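PDB 2AWI: PrgX from Enterococcus faecalis, which serves as the receptor for the peptide sex pheromone cCF10 and probably binds DNA as a repressor in the control of conjugation. Local coordinates for residues D152-V156 / I171-Y176; I190-L194 / Q216-L220; F86-F92 / I119-I125; K77-L81 / N95-I99. The protein carries 1 engineered substitution. All coordinates share one frame; numbering follows the deposited sequence.

Contact 1 (D152-V156 / I171-Y176). Engineered in segment 152-156: Cys153 (natural residue Tyr).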
loop_
_atom_site.group_PDB
_atom_site.type_symbol
_atom_site.label_atom_id
_atom_site.label_comp_id
_atom_site.label_asym_id
_atom_site.label_seq_id
_atom_site.Cartn_x
_atom_site.Cartn_y
_atom_site.Cartn_z
ATOM N N ASP A 152 37.059 16.955 -14.684
ATOM C CA ASP A 152 36.699 18.183 -13.980
ATOM C C ASP A 152 35.460 17.914 -13.129
ATOM O O ASP A 152 35.365 18.360 -11.985
ATOM C CB ASP A 152 36.419 19.324 -14.963
ATOM C CG ASP A 152 37.677 19.829 -15.636
ATOM O OD1 ASP A 152 38.626 20.196 -14.912
ATOM O OD2 ASP A 152 37.717 19.861 -16.887
ATOM N N CYS A 153 34.505 17.179 -13.687
ATOM C CA CYS A 153 33.303 16.845 -12.940
ATOM C C CYS A 153 33.618 15.821 -11.849
ATOM O O CYS A 153 32.908 15.729 -10.855
ATOM C CB CYS A 153 32.216 16.333 -13.884
ATOM S SG CYS A 153 31.455 17.675 -14.848
ATOM N N GLU A 154 34.694 15.063 -12.023
ATOM C CA GLU A 154 35.083 14.089 -11.009
ATOM C C GLU A 154 35.665 14.899 -9.852
ATOM O O GLU A 154 35.338 14.670 -8.688
ATOM C CB GLU A 154 36.132 13.116 -11.560
ATOM C CG GLU A 154 36.447 11.952 -10.632
ATOM C CD GLU A 154 37.530 11.034 -11.184
ATOM O OE1 GLU A 154 37.398 10.571 -12.345
ATOM O OE2 GLU A 154 38.516 10.772 -10.455
ATOM N N ILE A 155 36.529 15.852 -10.191
ATOM C CA ILE A 155 37.149 16.725 -9.195
ATOM C C ILE A 155 36.073 17.447 -8.380
ATOM O O ILE A 155 36.118 17.471 -7.152
ATOM C CB ILE A 155 38.069 17.769 -9.883
ATOM C CG1 ILE A 155 39.398 17.104 -10.262
ATOM C CG2 ILE A 155 38.275 18.974 -8.977
ATOM C CD1 ILE A 155 40.341 17.985 -11.060
ATOM N N VAL A 156 35.096 18.025 -9.067
ATOM C CA VAL A 156 34.022 18.732 -8.380
ATOM C C VAL A 156 33.314 17.840 -7.368
ATOM O O VAL A 156 32.960 18.280 -6.276
ATOM C CB VAL A 156 32.993 19.274 -9.381
ATOM C CG1 VAL A 156 31.598 19.205 -8.789
ATOM C CG2 VAL A 156 33.337 20.716 -9.719
ATOM N N ILE A 171 32.213 26.692 -8.349
ATOM C CA ILE A 171 33.093 26.005 -9.289
ATOM C C ILE A 171 32.312 25.060 -10.205
ATOM O O ILE A 171 32.719 24.792 -11.333
ATOM C CB ILE A 171 34.179 25.199 -8.537
ATOM C CG1 ILE A 171 35.036 26.152 -7.702
ATOM C CG2 ILE A 171 35.047 24.437 -9.526
ATOM C CD1 ILE A 171 36.114 25.471 -6.888
ATOM N N ILE A 172 31.179 24.572 -9.714
ATOM C CA ILE A 172 30.343 23.649 -10.471
ATOM C C ILE A 172 29.507 24.316 -11.560
ATOM O O ILE A 172 29.487 23.864 -12.702
ATOM C CB ILE A 172 29.374 22.890 -9.543
ATOM C CG1 ILE A 172 30.161 22.123 -8.472
ATOM C CG2 ILE A 172 28.519 21.941 -10.362
ATOM C CD1 ILE A 172 29.299 21.279 -7.543
ATOM N N LYS A 173 28.816 25.386 -11.191
ATOM C CA LYS A 173 27.942 26.120 -12.102
ATOM C C LYS A 173 28.487 26.331 -13.519
ATOM O O LYS A 173 27.776 26.102 -14.499
ATOM C CB LYS A 173 27.588 27.477 -11.491
ATOM C CG LYS A 173 27.080 27.414 -10.061
ATOM C CD LYS A 173 25.588 27.135 -9.972
ATOM C CE LYS A 173 25.110 27.278 -8.533
ATOM N NZ LYS A 173 23.626 27.308 -8.439
ATOM N N PRO A 174 29.747 26.784 -13.646
ATOM C CA PRO A 174 30.330 27.011 -14.975
ATOM C C PRO A 174 30.514 25.760 -15.833
ATOM O O PRO A 174 30.795 25.848 -17.031
ATOM C CB PRO A 174 31.655 27.704 -14.657
ATOM C CG PRO A 174 32.009 27.167 -13.320
ATOM C CD PRO A 174 30.689 27.194 -12.591
HETATM N N MSE A 175 30.353 24.593 -15.220
HETATM C CA MSE A 175 30.508 23.346 -15.949
HETATM C C MSE A 175 29.196 22.903 -16.565
HETATM O O MSE A 175 29.179 22.043 -17.439
HETATM C CB MSE A 175 31.045 22.260 -15.023
HETATM C CG MSE A 175 32.445 22.551 -14.537
HETATM SE SE MSE A 175 33.126 21.163 -13.413
HETATM C CE MSE A 175 34.814 21.979 -12.916
ATOM N N TYR A 176 28.098 23.499 -16.117
ATOM C CA TYR A 176 26.786 23.152 -16.638
ATOM C C TYR A 176 26.084 24.354 -17.269
ATOM O O TYR A 176 26.439 25.505 -17.003
ATOM C CB TYR A 176 25.917 22.562 -15.518
ATOM C CG TYR A 176 26.430 21.233 -15.014
ATOM C CD1 TYR A 176 27.515 21.172 -14.147
ATOM C CD2 TYR A 176 25.895 20.032 -15.487
ATOM C CE1 TYR A 176 28.070 19.952 -13.771
ATOM C CE2 TYR A 176 26.439 18.805 -15.117
ATOM C CZ TYR A 176 27.531 18.771 -14.267
ATOM O OH TYR A 176 28.135 17.574 -13.961
#
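The ring of Tyr176 meets Cys153, an engineered residue where the natural protein has tyrosine, in an oblique sulfur-aromatic contact: SG of Cys153 stands 5.0 Å from the centroid of the Tyr176 ring and 56° off its normal, neither squarely over the face nor at the edge. In the plane of the ring, at its edge, lies the carbonyl O of Ile172. The hydroxyl of Tyr176 lies 3.4 Å from Cys153 SG and hydrogen-bonds to the carbonyl O of Ile190 on helix 184-203. These residues belong to an all-helical, TPR-like region, where helix 150-159 packs against helix 165-172 and the 3-10 turn that follows it. Apolar side chains fill the middle. Val156, a short branched residue, fits closely against Ile172, with CG1 of Val156 only 3.3 Å from Ile172 CD1, tighter than ordinary van der Waals contact. Val156 also departs from a staggered rotamer (chi1 145°), consistent with some strain there. Beside them runs selenomethionine Met175, whose long flexible chain, extended beyond CG, lays SE 3.7 Å from Val156 CG2 while the two side chains pass in opposite directions. Asp152 contributes its CB here and turns its carboxylate elsewhere: Arg145 forms a salt bridge with it, and the backbone N of Phe149 and the hydroxyl of Tyr142 also bond to it, so this buried charge has several partners. At the far end of the selenomethionine, the methyl CE of Met175 rests 3.7 Å from Asp152 CB.

Contact 2 (I190-L194 / Q216-L220)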
loop_
_atom_site.group_PDB
_atom_site.type_symbol
_atom_site.label_atom_id
_atom_site.label_comp_id
_atom_site.label_asym_id
_atom_site.label_seq_id
_atom_site.Cartn_x
_atom_site.Cartn_y
_atom_site.Cartn_z
ATOM N N ILE A 190 29.439 13.193 -15.216
ATOM C CA ILE A 190 28.720 14.452 -15.196
ATOM C C ILE A 190 27.427 14.321 -14.395
ATOM O O ILE A 190 26.880 15.321 -13.928
ATOM C CB ILE A 190 28.400 14.926 -16.622
ATOM C CG1 ILE A 190 27.437 13.948 -17.294
ATOM C CG2 ILE A 190 29.692 15.027 -17.432
ATOM C CD1 ILE A 190 27.022 14.368 -18.676
ATOM N N GLN A 191 26.951 13.083 -14.233
ATOM C CA GLN A 191 25.726 12.807 -13.485
ATOM C C GLN A 191 25.976 12.698 -11.989
ATOM O O GLN A 191 25.159 13.133 -11.183
ATOM C CB GLN A 191 25.086 11.505 -13.968
ATOM C CG GLN A 191 24.117 11.660 -15.124
ATOM C CD GLN A 191 23.740 10.326 -15.746
ATOM O OE1 GLN A 191 24.464 9.797 -16.588
ATOM N NE2 GLN A 191 22.612 9.771 -15.322
ATOM N N THR A 192 27.108 12.108 -11.622
ATOM C CA THR A 192 27.455 11.927 -10.219
ATOM C C THR A 192 27.458 13.260 -9.478
ATOM O O THR A 192 26.971 13.353 -8.352
ATOM C CB THR A 192 28.839 11.259 -10.078
ATOM O OG1 THR A 192 28.836 10.010 -10.782
ATOM C CG2 THR A 192 29.170 10.997 -8.608
ATOM N N VAL A 193 28.007 14.283 -10.128
ATOM C CA VAL A 193 28.090 15.622 -9.561
ATOM C C VAL A 193 26.720 16.115 -9.153
ATOM O O VAL A 193 26.513 16.529 -8.020
ATOM C CB VAL A 193 28.656 16.648 -10.577
ATOM C CG1 VAL A 193 28.631 18.038 -9.962
ATOM C CG2 VAL A 193 30.061 16.270 -10.986
ATOM N N LEU A 194 25.783 16.068 -10.087
ATOM C CA LEU A 194 24.442 16.549 -9.824
ATOM C C LEU A 194 23.791 15.801 -8.679
ATOM O O LEU A 194 23.222 16.418 -7.784
ATOM C CB LEU A 194 23.589 16.441 -11.093
ATOM C CG LEU A 194 24.274 17.004 -12.345
ATOM C CD1 LEU A 194 23.386 16.827 -13.559
ATOM C CD2 LEU A 194 24.597 18.468 -12.121
ATOM N N GLN A 216 19.363 20.714 -14.080
ATOM C CA GLN A 216 20.529 20.279 -14.840
ATOM C C GLN A 216 20.406 18.792 -15.190
ATOM O O GLN A 216 20.648 18.384 -16.327
ATOM C CB GLN A 216 21.820 20.517 -14.046
ATOM C CG GLN A 216 22.195 21.983 -13.871
ATOM C CD GLN A 216 22.020 22.799 -15.146
ATOM O OE1 GLN A 216 22.499 22.424 -16.217
ATOM N NE2 GLN A 216 21.328 23.926 -15.029
ATOM N N PHE A 217 20.014 17.986 -14.208
ATOM C CA PHE A 217 19.871 16.561 -14.437
ATOM C C PHE A 217 18.808 16.269 -15.485
ATOM O O PHE A 217 19.029 15.477 -16.400
ATOM C CB PHE A 217 19.499 15.829 -13.150
ATOM C CG PHE A 217 19.365 14.348 -13.335
ATOM C CD1 PHE A 217 20.488 13.565 -13.604
ATOM C CD2 PHE A 217 18.115 13.738 -13.299
ATOM C CE1 PHE A 217 20.362 12.207 -13.836
ATOM C CE2 PHE A 217 17.982 12.373 -13.533
ATOM C CZ PHE A 217 19.105 11.609 -13.801
ATOM N N GLU A 218 17.651 16.904 -15.347
ATOM C CA GLU A 218 16.573 16.677 -16.290
ATOM C C GLU A 218 16.929 17.122 -17.696
ATOM O O GLU A 218 16.434 16.570 -18.673
ATOM C CB GLU A 218 15.296 17.364 -15.807
ATOM C CG GLU A 218 14.649 16.641 -14.630
ATOM C CD GLU A 218 14.236 15.212 -14.972
ATOM O OE1 GLU A 218 14.352 14.328 -14.093
ATOM O OE2 GLU A 218 13.788 14.972 -16.116
ATOM N N HIS A 219 17.797 18.117 -17.806
ATOM C CA HIS A 219 18.199 18.589 -19.116
ATOM C C HIS A 219 19.071 17.547 -19.819
ATOM O O HIS A 219 19.047 17.434 -21.047
ATOM C CB HIS A 219 18.970 19.901 -19.008
ATOM C CG HIS A 219 19.506 20.378 -20.319
ATOM N ND1 HIS A 219 18.686 20.713 -21.375
ATOM C CD2 HIS A 219 20.776 20.499 -20.773
ATOM C CE1 HIS A 219 19.430 21.015 -22.423
ATOM N NE2 HIS A 219 20.701 20.892 -22.087
ATOM N N LEU A 220 19.849 16.797 -19.041
ATOM C CA LEU A 220 20.711 15.764 -19.603
ATOM C C LEU A 220 19.905 14.796 -20.461
ATOM O O LEU A 220 20.419 14.258 -21.441
ATOM C CB LEU A 220 21.410 14.971 -18.496
ATOM C CG LEU A 220 22.451 15.655 -17.607
ATOM C CD1 LEU A 220 23.114 14.594 -16.730
ATOM C CD2 LEU A 220 23.503 16.353 -18.453
#
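Leu194 drives its CD1 methyl against the backbone of helix 207-220, reaching 3.6 Å from the N of Phe217. The same methyl lies near the plane of the Phe217 ring, at its edge, and also touches Leu220, with CD1 of Leu194 3.9 Å from CD1 of Leu220. Its sister branch CD2 meets CB of Gln216 at 4.0 Å, where those two side chains cross at about a right angle. A leucine suits this place because its forked tip can serve three neighbours at once. Leu220 answers with a fork of its own: CD1 packs 3.5 Å from CG of Gln191, and CD2 approaches CD1 of Ile190 at 4.0 Å. Ile190 reaches that far because CG1 sits between the backbone N and the carbonyl carbon (chi1 65°), which sends CD1 across the gap. Gln191 contributes its aliphatic part to Leu220, while its amide borders the edge of the Phe217 ring. No hydrogen bond joins the two segments, and the fit is one of apolar shape. The next shell is the helix pair itself: the axes of the short segments approach to 10.3 Å and run roughly antiparallel, at a crossing angle of -151°, a spacing bridged by the side chains just described. Outward from there, Gln216 bends its chain away toward Tyr176 and Pro177, whereas Phe217 rests on Asp233 and Ile236 of helix 230-248. Helix 184-203 lies between helix 207-220 and helix 150-159, against which Ile190 and Val193 pack, an arrangement consistent with the stacked helices of a TPR-like region.

Contact 3 (F86-F92 / I119-I125)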
loop_
_atom_site.group_PDB
_atom_site.type_symbol
_atom_site.label_atom_id
_atom_site.label_comp_id
_atom_site.label_asym_id
_atom_site.label_seq_id
_atom_site.Cartn_x
_atom_site.Cartn_y
_atom_site.Cartn_z
ATOM N N PHE A 86 42.752 3.265 2.196
ATOM C CA PHE A 86 41.538 3.550 2.950
ATOM C C PHE A 86 41.332 2.501 4.038
ATOM O O PHE A 86 40.930 2.819 5.152
ATOM C CB PHE A 86 40.309 3.567 2.036
ATOM C CG PHE A 86 39.009 3.719 2.783
ATOM C CD1 PHE A 86 38.723 4.891 3.477
ATOM C CD2 PHE A 86 38.085 2.678 2.816
ATOM C CE1 PHE A 86 37.539 5.031 4.196
ATOM C CE2 PHE A 86 36.896 2.803 3.532
ATOM C CZ PHE A 86 36.622 3.985 4.225
ATOM N N THR A 87 41.604 1.245 3.705
ATOM C CA THR A 87 41.444 0.154 4.657
ATOM C C THR A 87 42.593 0.137 5.666
ATOM O O THR A 87 42.390 -0.152 6.847
ATOM C CB THR A 87 41.383 -1.214 3.932
ATOM O OG1 THR A 87 42.536 -1.367 3.093
ATOM C CG2 THR A 87 40.123 -1.312 3.082
ATOM N N ASN A 88 43.796 0.455 5.194
ATOM C CA ASN A 88 44.977 0.474 6.052
ATOM C C ASN A 88 45.633 1.859 6.055
ATOM O O ASN A 88 46.619 2.097 5.354
ATOM C CB ASN A 88 45.976 -0.589 5.583
ATOM C CG ASN A 88 47.223 -0.641 6.442
ATOM O OD1 ASN A 88 47.154 -0.510 7.664
ATOM N ND2 ASN A 88 48.371 -0.849 5.808
ATOM N N PRO A 89 45.090 2.789 6.858
ATOM C CA PRO A 89 45.585 4.163 6.981
ATOM C C PRO A 89 47.032 4.359 7.439
ATOM O O PRO A 89 47.512 5.491 7.494
ATOM C CB PRO A 89 44.575 4.812 7.931
ATOM C CG PRO A 89 44.082 3.660 8.746
ATOM C CD PRO A 89 43.903 2.590 7.708
ATOM N N ASP A 90 47.731 3.279 7.773
ATOM C CA ASP A 90 49.125 3.410 8.191
ATOM C C ASP A 90 49.961 3.753 6.967
ATOM O O ASP A 90 51.066 4.289 7.075
ATOM C CB ASP A 90 49.633 2.105 8.817
ATOM C CG ASP A 90 51.152 1.980 8.760
ATOM O OD1 ASP A 90 51.687 1.656 7.674
ATOM O OD2 ASP A 90 51.815 2.215 9.795
ATOM N N LEU A 91 49.411 3.442 5.799
ATOM C CA LEU A 91 50.077 3.692 4.530
ATOM C C LEU A 91 49.936 5.154 4.113
ATOM O O LEU A 91 50.785 5.696 3.405
ATOM C CB LEU A 91 49.471 2.790 3.453
ATOM C CG LEU A 91 49.388 1.301 3.802
ATOM C CD1 LEU A 91 48.549 0.575 2.754
ATOM C CD2 LEU A 91 50.791 0.714 3.897
ATOM N N PHE A 92 48.851 5.777 4.560
ATOM C CA PHE A 92 48.546 7.170 4.255
ATOM C C PHE A 92 49.789 8.062 4.219
ATOM O O PHE A 92 50.313 8.394 3.152
ATOM C CB PHE A 92 47.560 7.705 5.298
ATOM C CG PHE A 92 47.145 9.128 5.078
ATOM C CD1 PHE A 92 46.178 9.447 4.131
ATOM C CD2 PHE A 92 47.717 10.155 5.826
ATOM C CE1 PHE A 92 45.785 10.766 3.935
ATOM C CE2 PHE A 92 47.332 11.475 5.637
ATOM C CZ PHE A 92 46.363 11.783 4.690
ATOM N N ILE A 119 40.211 10.583 2.844
ATOM C CA ILE A 119 40.647 9.541 3.772
ATOM C C ILE A 119 41.013 10.144 5.127
ATOM O O ILE A 119 40.546 9.678 6.164
ATOM C CB ILE A 119 41.872 8.772 3.210
ATOM C CG1 ILE A 119 41.440 7.866 2.052
ATOM C CG2 ILE A 119 42.522 7.955 4.306
ATOM C CD1 ILE A 119 42.598 7.270 1.280
ATOM N N ALA A 120 41.848 11.181 5.104
ATOM C CA ALA A 120 42.289 11.858 6.321
ATOM C C ALA A 120 41.118 12.412 7.131
ATOM O O ALA A 120 41.085 12.277 8.353
ATOM C CB ALA A 120 43.257 12.977 5.969
ATOM N N HIS A 121 40.163 13.044 6.456
ATOM C CA HIS A 121 39.001 13.597 7.143
ATOM C C HIS A 121 38.242 12.488 7.856
ATOM O O HIS A 121 37.597 12.719 8.882
ATOM C CB HIS A 121 38.050 14.285 6.153
ATOM C CG HIS A 121 38.440 15.688 5.803
ATOM N ND1 HIS A 121 37.578 16.560 5.169
ATOM C CD2 HIS A 121 39.592 16.374 5.997
ATOM C CE1 HIS A 121 38.183 17.722 4.991
ATOM N NE2 HIS A 121 39.406 17.635 5.484
ATOM N N HIS A 122 38.327 11.283 7.303
ATOM C CA HIS A 122 37.637 10.123 7.853
ATOM C C HIS A 122 38.299 9.578 9.115
ATOM O O HIS A 122 37.685 9.542 10.181
ATOM C CB HIS A 122 37.555 9.027 6.790
ATOM C CG HIS A 122 36.655 7.890 7.160
ATOM N ND1 HIS A 122 35.331 8.072 7.498
ATOM C CD2 HIS A 122 36.885 6.559 7.238
ATOM C CE1 HIS A 122 34.785 6.901 7.767
ATOM N NE2 HIS A 122 35.706 5.966 7.617
ATOM N N TYR A 123 39.551 9.151 8.991
ATOM C CA TYR A 123 40.287 8.611 10.127
ATOM C C TYR A 123 40.901 9.731 10.959
ATOM O O TYR A 123 41.931 9.556 11.612
ATOM C CB TYR A 123 41.371 7.654 9.635
ATOM C CG TYR A 123 40.806 6.475 8.879
ATOM C CD1 TYR A 123 39.806 5.682 9.441
ATOM C CD2 TYR A 123 41.261 6.155 7.603
ATOM C CE1 TYR A 123 39.270 4.601 8.754
ATOM C CE2 TYR A 123 40.731 5.075 6.902
ATOM C CZ TYR A 123 39.735 4.303 7.486
ATOM O OH TYR A 123 39.197 3.234 6.806
ATOM N N ASN A 124 40.240 10.884 10.921
ATOM C CA ASN A 124 40.657 12.073 11.651
ATOM C C ASN A 124 42.159 12.337 11.623
ATOM O O ASN A 124 42.769 12.620 12.655
ATOM C CB ASN A 124 40.175 11.994 13.101
ATOM C CG ASN A 124 39.431 13.241 13.534
ATOM O OD1 ASN A 124 38.356 13.547 13.016
ATOM N ND2 ASN A 124 40.003 13.976 14.483
ATOM N N ILE A 125 42.756 12.240 10.440
ATOM C CA ILE A 125 44.181 12.502 10.303
ATOM C C ILE A 125 44.354 13.999 10.047
ATOM O O ILE A 125 43.502 14.633 9.424
ATOM C CB ILE A 125 44.799 11.696 9.136
ATOM C CG1 ILE A 125 44.612 10.196 9.392
ATOM C CG2 ILE A 125 46.283 12.018 9.001
ATOM C CD1 ILE A 125 45.322 9.293 8.398
#
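Phe86 and Ile119 bring two helices to 6.1 Å between their CA atoms, just before helix 74-87 gives way to a type I beta turn from Asn88 to Leu91 and helix 107-122 ends at His122, Tyr123 being the first residue to leave helical geometry. The contact joins these helix ends in an all-helical fold, through an aromatic cluster of Phe86, His122 and Tyr123. Tyr123 sets its hydroxyl oxygen over the centre of the Phe86 ring, 3.5 Å above the plane. The model also puts this hydroxyl very close to the carbonyl O of Phe86, but a clash there makes the details doubtful. The Tyr123 ring is sandwiched: CD2 of His122 lies over one face, and Pro89 covers the opposite one in a CH-pi contact, its CG 4.2 Å from the ring centroid. Proline fits well, offering a rigid apolar surface within a tight turn. CE1 of Phe86 also meets CD2 of His122 at 3.5 Å.

Deeper in, Phe92, its CG anti to the backbone N (chi1 -179°), places its ring among Ile119, Ala120 and Ile125. Its CZ meets Ala120, whose small CB stands 3.6 Å from Phe92 CZ, while CG2 of Ile119 touches CD1 of Phe92. Phe96 stacks on the same ring. Ile125, returning after the helix, lays CD1 over a face of Phe92, and its other branch, CG2, lies 3.6 Å from Phe92 CE2.

Contact 4 (K77-L81 / N95-I99)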
loop_
_atom_site.group_PDB
_atom_site.type_symbol
_atom_site.label_atom_id
_atom_site.label_comp_id
_atom_site.label_asym_id
_atom_site.label_seq_id
_atom_site.Cartn_x
_atom_site.Cartn_y
_atom_site.Cartn_z
ATOM N N LYS A 77 47.925 3.358 -11.188
ATOM C CA LYS A 77 48.491 2.710 -10.014
ATOM C C LYS A 77 48.129 3.530 -8.778
ATOM O O LYS A 77 47.644 2.990 -7.782
ATOM C CB LYS A 77 50.013 2.623 -10.141
ATOM C CG LYS A 77 50.500 1.916 -11.394
ATOM C CD LYS A 77 52.003 2.099 -11.582
ATOM C CE LYS A 77 52.475 1.520 -12.913
ATOM N NZ LYS A 77 53.907 1.830 -13.206
ATOM N N GLU A 78 48.362 4.840 -8.863
ATOM C CA GLU A 78 48.079 5.765 -7.767
ATOM C C GLU A 78 46.605 5.808 -7.384
ATOM O O GLU A 78 46.261 5.628 -6.216
ATOM C CB GLU A 78 48.549 7.176 -8.138
ATOM C CG GLU A 78 50.056 7.306 -8.327
ATOM C CD GLU A 78 50.818 7.226 -7.019
ATOM O OE1 GLU A 78 50.205 6.872 -5.991
ATOM O OE2 GLU A 78 52.034 7.513 -7.017
ATOM N N LYS A 79 45.735 6.049 -8.360
ATOM C CA LYS A 79 44.302 6.121 -8.086
ATOM C C LYS A 79 43.809 4.803 -7.492
ATOM O O LYS A 79 42.838 4.774 -6.737
ATOM C CB LYS A 79 43.522 6.456 -9.366
ATOM C CG LYS A 79 42.057 6.835 -9.123
ATOM C CD LYS A 79 41.368 7.333 -10.399
ATOM C CE LYS A 79 41.734 8.779 -10.742
ATOM N NZ LYS A 79 41.025 9.782 -9.891
ATOM N N LEU A 80 44.495 3.718 -7.833
ATOM C CA LEU A 80 44.145 2.391 -7.336
ATOM C C LEU A 80 44.588 2.286 -5.878
ATOM O O LEU A 80 43.863 1.779 -5.021
ATOM C CB LEU A 80 44.848 1.322 -8.187
ATOM C CG LEU A 80 44.557 -0.170 -7.984
ATOM C CD1 LEU A 80 45.124 -0.655 -6.655
ATOM C CD2 LEU A 80 43.057 -0.405 -8.058
ATOM N N LEU A 81 45.785 2.789 -5.611
ATOM C CA LEU A 81 46.373 2.767 -4.280
ATOM C C LEU A 81 45.457 3.348 -3.200
ATOM O O LEU A 81 45.545 2.963 -2.034
ATOM C CB LEU A 81 47.702 3.527 -4.314
ATOM C CG LEU A 81 48.740 3.299 -3.214
ATOM C CD1 LEU A 81 48.969 1.811 -3.016
ATOM C CD2 LEU A 81 50.047 3.986 -3.607
ATOM N N ASN A 95 52.636 7.783 1.624
ATOM C CA ASN A 95 52.150 7.943 0.261
ATOM C C ASN A 95 51.671 9.367 0.042
ATOM O O ASN A 95 51.871 9.943 -1.028
ATOM C CB ASN A 95 51.009 6.965 -0.009
ATOM C CG ASN A 95 51.503 5.557 -0.258
ATOM O OD1 ASN A 95 50.840 4.583 0.098
ATOM N ND2 ASN A 95 52.667 5.440 -0.885
ATOM N N PHE A 96 51.046 9.931 1.068
ATOM C CA PHE A 96 50.535 11.292 1.000
ATOM C C PHE A 96 51.674 12.278 0.804
ATOM O O PHE A 96 51.482 13.352 0.238
ATOM C CB PHE A 96 49.776 11.636 2.280
ATOM C CG PHE A 96 49.138 12.995 2.263
ATOM C CD1 PHE A 96 48.112 13.284 1.368
ATOM C CD2 PHE A 96 49.562 13.987 3.145
ATOM C CE1 PHE A 96 47.515 14.548 1.350
ATOM C CE2 PHE A 96 48.977 15.249 3.139
ATOM C CZ PHE A 96 47.952 15.534 2.241
ATOM N N GLN A 97 52.863 11.912 1.274
ATOM C CA GLN A 97 54.027 12.783 1.144
ATOM C C GLN A 97 54.554 12.782 -0.283
ATOM O O GLN A 97 55.359 13.632 -0.657
ATOM C CB GLN A 97 55.140 12.340 2.099
ATOM C CG GLN A 97 54.763 12.414 3.571
ATOM C CD GLN A 97 55.909 12.022 4.489
ATOM O OE1 GLN A 97 55.744 11.936 5.706
ATOM N NE2 GLN A 97 57.080 11.787 3.906
ATOM N N ARG A 98 54.098 11.819 -1.075
ATOM C CA ARG A 98 54.521 11.715 -2.465
ATOM C C ARG A 98 53.487 12.392 -3.359
ATOM O O ARG A 98 53.828 13.092 -4.311
ATOM C CB ARG A 98 54.664 10.244 -2.870
ATOM C CG ARG A 98 55.067 10.045 -4.326
ATOM C CD ARG A 98 55.091 8.570 -4.747
ATOM N NE ARG A 98 53.772 7.933 -4.689
ATOM C CZ ARG A 98 53.313 7.245 -3.648
ATOM N NH1 ARG A 98 54.064 7.094 -2.565
ATOM N NH2 ARG A 98 52.098 6.710 -3.686
ATOM N N ILE A 99 52.219 12.184 -3.028
ATOM C CA ILE A 99 51.111 12.741 -3.789
ATOM C C ILE A 99 50.920 14.240 -3.587
ATOM O O ILE A 99 50.822 14.991 -4.558
ATOM C CB ILE A 99 49.783 12.026 -3.423
ATOM C CG1 ILE A 99 49.870 10.537 -3.783
ATOM C CG2 ILE A 99 48.617 12.685 -4.143
ATOM C CD1 ILE A 99 50.077 10.262 -5.259
#
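Arg98 and Glu78 reach toward each other across a wide gap, the axes of these helix segments being 12.2 Å apart at their closest and crossing at -139°. From CB the arginine chain runs out through CG, extended, until it bends at the CG-CD bond (chi3 64°) and turns the guanidinium toward helix 74-87. CD comes 4.0 Å from OE2 of Glu78. NE then donates to that oxygen, at 2.9 Å between Arg98 NE and Glu78 OE2, and NH2 donates to the other, with Arg98 NH2 3.0 Å from Glu78 OE1 in an almost straight bond (172°). This is a side-on, bidentate salt bridge: each carboxylate oxygen uses its syn lone pair, and the two flat groups are nearly coplanar. Two bonds in one plane fix the rotation of both. NH2 further touches a methyl, 3.4 Å from CD2 of Leu81, which crosses the arginine at about a right angle. Over one face of the guanidinium lies the carbonyl O of Asn95, itself taken up by the backbone N atoms of Arg98 and Ile99. Glutamate suits its site because it is long enough to meet the arginine and, bent at chi2, still presents both oxygens. Ile99 packs against the carboxylate, its CD1 3.5 Å from Glu78 OE1; such apolar cover probably strengthens the ion pair. Leu81 also packs on the amide end of Asn95. Helix 107-122 touches both helices: its Tyr116 packs on Asn95 and Ile99, and its Gln108 and Ser111 on Lys79 of helix 74-87.

How the contacts relate
From the N terminus, contact 4 opens first on helix 74-87, and contact 3 opens at the end of the same helix before contact 4 closes on helix 92-102. The two therefore cross along the chain: contact 4 closes a short loop between neighbouring helices, contact 3 a longer one reaching past helix 92-102 to the end of helix 107-122. Contacts 1 and 2 follow in series, each closing a loop between successive helices of the TPR-like region. They touch through the packing of Val156 on Val193 and the probable hydrogen bond from Tyr176 to Ile190. A salt bridge from Lys79 NZ to Glu154 OE2, 2.8 Å long, connects contact 4 to contact 1, whereas contact 3 remains about 12 Å from contact 1 at the nearest atoms.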